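Long-range contact in putative Endoribonuclease L-PSP (Entamoeba histolytica, PDB 3M1X), which is of unknown function but may have deaminase activity, and belongs to the RutC (YjgF/UK114) family: residues 101-112 with 126-134. Residues are numbered along the deposited sequence; the frame is centred on the assembly and turned at random. Where two conformers were deposited one is given.
Sequences LLADIKDFGVFN and RACFAAAAL
Leu101 and Phe129 lie side by side on one face of the sheet, and the leucine methyl CD2 comes within 3.4 Å of ring atom CZ of Phe129. Phe129 takes the less common first torsion, chi1 63°, with CG between backbone N and carbonyl carbon, which swings the ring alongside Leu101 so that its CZ corner reaches the leucine. Leu134 also packs against Leu101, its CD2 4.0 Å from Leu101 CB. Beneath them the two strands run parallel: Leu102 N gives a bond to Phe129 O (2.9 Å), and Leu102 O accepts from Ala131 N at 2.8 Å. On the reverse face Ile105 CB lies 3.9 Å from Ala130 CB.

Farther along, the first turns of the helix beginning at Phe108 reach Arg126 and Cys128. With CG anti to the backbone N (chi1 -180°), the Phe108 ring is carried down to the strand, where Cys128 SG meets its edge in plane, a sulfur-aromatic contact. The same SG sits 3.2 Å above one face of the Arg126 guanidinium, offset toward its rim. Asn112 OD1 lies at the guanidinium edge and takes a good bond from NH1 (2.8 Å) and a weak one from NH2, the amide standing 79° from the guanidinium plane. Arg126 NE and Cys128 N bind a citrate, probably from the crystallisation liquor, which may mark a pocket.

The Leu101-Phe129-Leu134 cluster and the paired strands are buried; Ala103 and Asp104 are partly exposed, and there a water links Ala103 O and Ala131 O. The whole is a beta-alpha-beta crossover, strand 95-102 to helix 108-119 to strand 125-130; Phe111 packs toward helix 70-87 and strand 140-146, while Phe129 meets Phe129 of both neighbouring subunits edge-to-face in the trimer.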
ATOM      1  N   LEU A 101       2.403  -9.445   0.244  1.00  7.26           N
ATOM      2  CA  LEU A 101       3.833  -9.292   0.479  1.00  7.40           C
ATOM      3  C   LEU A 101       4.443 -10.619   0.740  1.00  7.23           C
ATOM      4  O   LEU A 101       3.956 -11.383   1.609  1.00  8.57           O
ATOM      5  CB  LEU A 101       4.077  -8.369   1.660  1.00  8.23           C
ATOM      6  CG  LEU A 101       3.539  -6.941   1.577  1.00  8.17           C
ATOM      7  CD1 LEU A 101       2.074  -6.819   1.927  1.00  8.97           C
ATOM      8  CD2 LEU A 101       4.396  -6.039   2.517  1.00 10.23           C
ATOM      9  N   LEU A 102       5.500 -10.952   0.044  1.00  8.19           N
ATOM     10  CA  LEU A 102       6.223 -12.239   0.225  1.00  8.92           C
ATOM     11  C   LEU A 102       7.604 -12.001   0.724  1.00  9.70           C
ATOM     12  O   LEU A 102       8.257 -11.056   0.308  1.00 10.78           O
ATOM     13  CB  LEU A 102       6.279 -12.969  -1.135  1.00  9.45           C
ATOM     14  CG  LEU A 102       4.935 -13.368  -1.689  1.00 11.41           C
ATOM     15  CD1 LEU A 102       5.109 -13.775  -3.170  1.00 13.71           C
ATOM     16  CD2 LEU A 102       4.288 -14.458  -0.877  1.00 13.34           C
ATOM     17  N   ALA A 103       8.098 -12.925   1.503  1.00 11.00           N
ATOM     18  CA  ALA A 103       9.514 -12.921   1.894  1.00 12.60           C
ATOM     19  C   ALA A 103      10.373 -13.329   0.723  1.00 11.88           C
ATOM     20  O   ALA A 103      11.558 -12.964   0.668  1.00 15.45           O
ATOM     21  CB  ALA A 103       9.777 -13.843   3.113  1.00 13.53           C
ATOM     22  N   ASP A 104       9.841 -14.067  -0.233  1.00 11.80           N
ATOM     23  CA  ASP A 104      10.614 -14.653  -1.305  1.00 13.91           C
ATOM     24  C   ASP A 104       9.766 -14.740  -2.552  1.00 11.42           C
ATOM     25  O   ASP A 104       8.687 -15.375  -2.556  1.00 11.84           O
ATOM     26  CB  ASP A 104      11.015 -16.118  -0.896  1.00 16.68           C
ATOM     27  CG  ASP A 104      11.802 -16.925  -1.973  1.00 20.61           C
ATOM     28  OD1 ASP A 104      12.057 -16.477  -3.136  1.00 20.20           O
ATOM     29  OD2 ASP A 104      12.318 -17.982  -1.492  1.00 23.05           O
ATOM     30  N   ILE A 105      10.182 -14.101  -3.609  1.00 11.75           N
ATOM     31  CA  ILE A 105       9.424 -14.060  -4.837  1.00 11.51           C
ATOM     32  C   ILE A 105       9.133 -15.455  -5.399  1.00 11.78           C
ATOM     33  O   ILE A 105       8.146 -15.636  -6.170  1.00 14.02           O
ATOM     34  CB  ILE A 105      10.016 -13.121  -5.889  1.00 13.36           C
ATOM     35  CG1 ILE A 105       8.957 -12.661  -6.900  1.00 15.24           C
ATOM     36  CG2 ILE A 105      11.229 -13.772  -6.551  1.00 15.72           C
ATOM     37  CD1 ILE A 105       7.793 -11.775  -6.411  1.00 15.62           C
ATOM     38  N   LYS A 106       9.994 -16.447  -5.094  1.00 12.88           N
ATOM     39  CA  LYS A 106       9.736 -17.752  -5.669  0.50 13.09           C
ATOM     40  C   LYS A 106       8.471 -18.363  -5.093  1.00 13.37           C
ATOM     41  O   LYS A 106       7.951 -19.315  -5.692  1.00 14.60           O
ATOM     42  CB  LYS A 106      10.947 -18.634  -5.587  0.50 14.69           C
ATOM     43  CG  LYS A 106      12.237 -17.989  -6.150  0.50 17.88           C
ATOM     44  CD  LYS A 106      12.292 -17.675  -7.704  0.50 14.69           C
ATOM     45  CE  LYS A 106      13.822 -17.574  -8.240  0.50 14.54           C
ATOM     46  NZ  LYS A 106      13.899 -17.603  -9.737  0.50 17.09           N
ATOM     47  N   ASP A 107       7.972 -17.845  -3.972  1.00 12.38           N
ATOM     48  CA  ASP A 107       6.763 -18.339  -3.351  1.00 12.03           C
ATOM     49  C   ASP A 107       5.499 -17.807  -4.040  1.00 10.83           C
ATOM     50  O   ASP A 107       4.406 -18.168  -3.606  1.00 13.05           O
ATOM     51  CB  ASP A 107       6.786 -18.020  -1.877  1.00 11.93           C
ATOM     52  CG  ASP A 107       7.705 -18.889  -1.079  1.00 11.65           C
ATOM     53  OD1 ASP A 107       7.951 -20.046  -1.540  1.00 16.10           O
ATOM     54  OD2 ASP A 107       8.138 -18.498   0.022  1.00 12.61           O
ATOM     55  N   PHE A 108       5.622 -16.989  -5.063  1.00 11.74           N
ATOM     56  CA  PHE A 108       4.444 -16.362  -5.680  1.00 12.18           C
ATOM     57  C   PHE A 108       3.434 -17.396  -6.169  1.00 12.10           C
ATOM     58  O   PHE A 108       2.228 -17.247  -5.933  1.00 11.90           O
ATOM     59  CB  PHE A 108       4.924 -15.410  -6.801  1.00 13.23           C
ATOM     60  CG  PHE A 108       3.833 -14.655  -7.554  1.00 15.77           C
ATOM     61  CD1 PHE A 108       3.104 -13.651  -6.937  1.00 19.29           C
ATOM     62  CD2 PHE A 108       3.508 -14.972  -8.860  1.00 20.50           C
ATOM     63  CE1 PHE A 108       2.113 -12.918  -7.644  1.00 18.15           C
ATOM     64  CE2 PHE A 108       2.543 -14.268  -9.559  1.00 21.81           C
ATOM     65  CZ  PHE A 108       1.884 -13.214  -8.947  1.00 19.47           C
ATOM     66  N   GLY A 109       3.846 -18.409  -6.896  1.00 12.06           N
ATOM     67  CA  GLY A 109       2.894 -19.350  -7.471  1.00 13.52           C
ATOM     68  C   GLY A 109       2.114 -20.091  -6.425  1.00 11.93           C
ATOM     69  O   GLY A 109       0.884 -20.198  -6.548  1.00 11.83           O
ATOM     70  N   VAL A 110       2.770 -20.635  -5.420  1.00 10.55           N
ATOM     71  CA  VAL A 110       2.124 -21.373  -4.362  1.00 10.94           C
ATOM     72  C   VAL A 110       1.168 -20.441  -3.622  1.00  9.27           C
ATOM     73  O   VAL A 110       0.044 -20.784  -3.298  1.00  9.98           O
ATOM     74  CB  VAL A 110       3.105 -22.128  -3.516  1.00 10.37           C
ATOM     75  CG1 VAL A 110       2.441 -22.652  -2.268  1.00 13.13           C
ATOM     76  CG2 VAL A 110       3.635 -23.350  -4.355  1.00 12.85           C
ATOM     77  N   PHE A 111       1.690 -19.264  -3.271  1.00 10.07           N
ATOM     78  CA  PHE A 111       0.848 -18.313  -2.589  1.00  9.73           C
ATOM     79  C   PHE A 111      -0.389 -17.978  -3.339  1.00  8.56           C
ATOM     80  O   PHE A 111      -1.521 -17.974  -2.849  1.00  9.28           O
ATOM     81  CB  PHE A 111       1.619 -17.019  -2.261  1.00 10.10           C
ATOM     82  CG  PHE A 111       0.715 -15.901  -1.857  1.00  8.53           C
ATOM     83  CD1 PHE A 111       0.164 -15.909  -0.622  1.00  8.92           C
ATOM     84  CD2 PHE A 111       0.269 -14.948  -2.768  1.00 10.38           C
ATOM     85  CE1 PHE A 111      -0.804 -14.949  -0.225  1.00  8.65           C
ATOM     86  CE2 PHE A 111      -0.656 -13.991  -2.384  1.00  9.10           C
ATOM     87  CZ  PHE A 111      -1.174 -14.021  -1.155  1.00  8.99           C
ATOM     88  N   ASN A 112      -0.220 -17.755  -4.650  1.00  9.90           N
ATOM     89  CA  ASN A 112      -1.303 -17.325  -5.426  0.50  9.72           C
ATOM     90  C   ASN A 112      -2.417 -18.417  -5.463  1.00 10.29           C
ATOM     91  O   ASN A 112      -3.605 -18.102  -5.451  1.00 10.90           O
ATOM     92  CB  ASN A 112      -0.792 -16.900  -6.791  0.50  9.04           C
ATOM     93  CG  ASN A 112      -1.937 -16.598  -7.720  0.50  8.26           C
ATOM     94  OD1 ASN A 112      -2.513 -15.508  -7.647  0.50  8.48           O
ATOM     95  ND2 ASN A 112      -2.327 -17.537  -8.563  0.50  9.74           N
ATOM     96  N   ARG A 126      -5.365  -6.066  -6.914  1.00  5.16           N
ATOM     97  CA  ARG A 126      -4.227  -6.655  -6.215  1.00  5.29           C
ATOM     98  C   ARG A 126      -2.914  -6.041  -6.627  1.00  5.23           C
ATOM     99  O   ARG A 126      -2.711  -5.681  -7.782  1.00  6.45           O
ATOM    100  CB  ARG A 126      -4.187  -8.166  -6.473  1.00  6.22           C
ATOM    101  CG  ARG A 126      -3.227  -8.910  -5.558  1.00  7.12           C
ATOM    102  CD  ARG A 126      -3.344 -10.407  -5.706  1.00  8.11           C
ATOM    103  NE  ARG A 126      -2.732 -10.871  -6.941  1.00  8.77           N
ATOM    104  CZ  ARG A 126      -2.490 -12.133  -7.174  1.00  9.51           C
ATOM    105  NH1 ARG A 126      -2.937 -13.090  -6.390  1.00 10.67           N
ATOM    106  NH2 ARG A 126      -1.792 -12.461  -8.276  1.00 11.10           N
ATOM    107  N   ALA A 127      -2.006  -5.937  -5.655  1.00  5.87           N
ATOM    108  CA  ALA A 127      -0.599  -5.723  -5.915  1.00  5.90           C
ATOM    109  C   ALA A 127       0.200  -6.659  -5.084  1.00  5.71           C
ATOM    110  O   ALA A 127      -0.125  -6.910  -3.931  1.00  7.10           O
ATOM    111  CB  ALA A 127      -0.185  -4.290  -5.614  1.00  7.70           C
ATOM    112  N   CYS A 128       1.257  -7.191  -5.650  1.00  7.11           N
ATOM    113  CA  CYS A 128       2.113  -8.181  -4.991  1.00  7.57           C
ATOM    114  C   CYS A 128       3.579  -7.825  -5.203  1.00  7.54           C
ATOM    115  O   CYS A 128       3.992  -7.274  -6.206  1.00  8.35           O
ATOM    116  CB  CYS A 128       1.937  -9.579  -5.637  1.00  8.54           C
ATOM    117  SG  CYS A 128       0.284 -10.190  -5.705  1.00  9.82           S
ATOM    118  N   PHE A 129       4.386  -8.175  -4.215  1.00  7.81           N
ATOM    119  CA  PHE A 129       5.827  -7.973  -4.312  1.00  8.75           C
ATOM    120  C   PHE A 129       6.502  -8.797  -3.264  1.00  7.94           C
ATOM    121  O   PHE A 129       5.904  -9.242  -2.274  1.00  8.65           O
ATOM    122  CB  PHE A 129       6.222  -6.481  -4.179  1.00  8.79           C
ATOM    123  CG  PHE A 129       5.886  -5.837  -2.841  1.00  7.83           C
ATOM    124  CD1 PHE A 129       6.792  -5.735  -1.852  1.00  9.46           C
ATOM    125  CD2 PHE A 129       4.623  -5.309  -2.661  1.00  8.38           C
ATOM    126  CE1 PHE A 129       6.457  -5.138  -0.640  1.00 10.98           C
ATOM    127  CE2 PHE A 129       4.305  -4.723  -1.477  1.00  9.53           C
ATOM    128  CZ  PHE A 129       5.203  -4.597  -0.496  1.00 10.26           C
ATOM    129  N   ALA A 130       7.818  -9.005  -3.471  1.00  8.75           N
ATOM    130  CA  ALA A 130       8.679  -9.565  -2.418  1.00  9.48           C
ATOM    131  C   ALA A 130       9.305  -8.434  -1.637  1.00  7.88           C
ATOM    132  O   ALA A 130       9.915  -7.540  -2.210  1.00  9.51           O
ATOM    133  CB  ALA A 130       9.750 -10.513  -2.951  1.00 11.19           C
ATOM    134  N   ALA A 131       9.122  -8.464  -0.361  1.00  8.70           N
ATOM    135  CA  ALA A 131       9.801  -7.532   0.601  1.00  9.87           C
ATOM    136  C   ALA A 131      11.210  -8.040   0.829  1.00 10.44           C
ATOM    137  O   ALA A 131      11.471  -9.213   0.628  1.00 11.56           O
ATOM    138  CB  ALA A 131       9.039  -7.492   1.936  1.00  9.71           C
ATOM    139  N   ALA A 132      12.095  -7.180   1.301  1.00 10.90           N
ATOM    140  CA  ALA A 132      13.410  -7.661   1.817  1.00 12.19           C
ATOM    141  C   ALA A 132      13.191  -8.539   3.029  1.00 12.04           C
ATOM    142  O   ALA A 132      13.947  -9.530   3.186  1.00 14.97           O
ATOM    143  CB  ALA A 132      14.313  -6.432   2.151  1.00 13.83           C
ATOM    144  N   ALA A 133      12.219  -8.273   3.876  1.00 11.60           N
ATOM    145  CA  ALA A 133      11.917  -9.028   5.047  1.00 10.94           C
ATOM    146  C   ALA A 133      10.565  -8.560   5.576  1.00  9.99           C
ATOM    147  O   ALA A 133      10.130  -7.436   5.365  1.00 10.78           O
ATOM    148  CB  ALA A 133      12.991  -8.885   6.129  1.00 12.99           C
ATOM    149  N   LEU A 134       9.963  -9.432   6.338  1.00  9.79           N
ATOM    150  CA  LEU A 134       8.644  -9.129   6.974  1.00  9.71           C
ATOM    151  C   LEU A 134       8.768  -9.224   8.512  1.00 10.08           C
ATOM    152  O   LEU A 134       9.684  -9.926   9.038  1.00 11.30           O
ATOM    153  CB  LEU A 134       7.585 -10.102   6.496  1.00  8.81           C
ATOM    154  CG  LEU A 134       7.277 -10.004   5.022  1.00  9.49           C
ATOM    155  CD1 LEU A 134       6.300 -11.104   4.576  1.00 10.25           C
ATOM    156  CD2 LEU A 134       6.686  -8.608   4.656  1.00 10.32           C
TER
HETATM  157  O   HOH W   1      12.933 -11.257  -0.707  1.00 16.87           O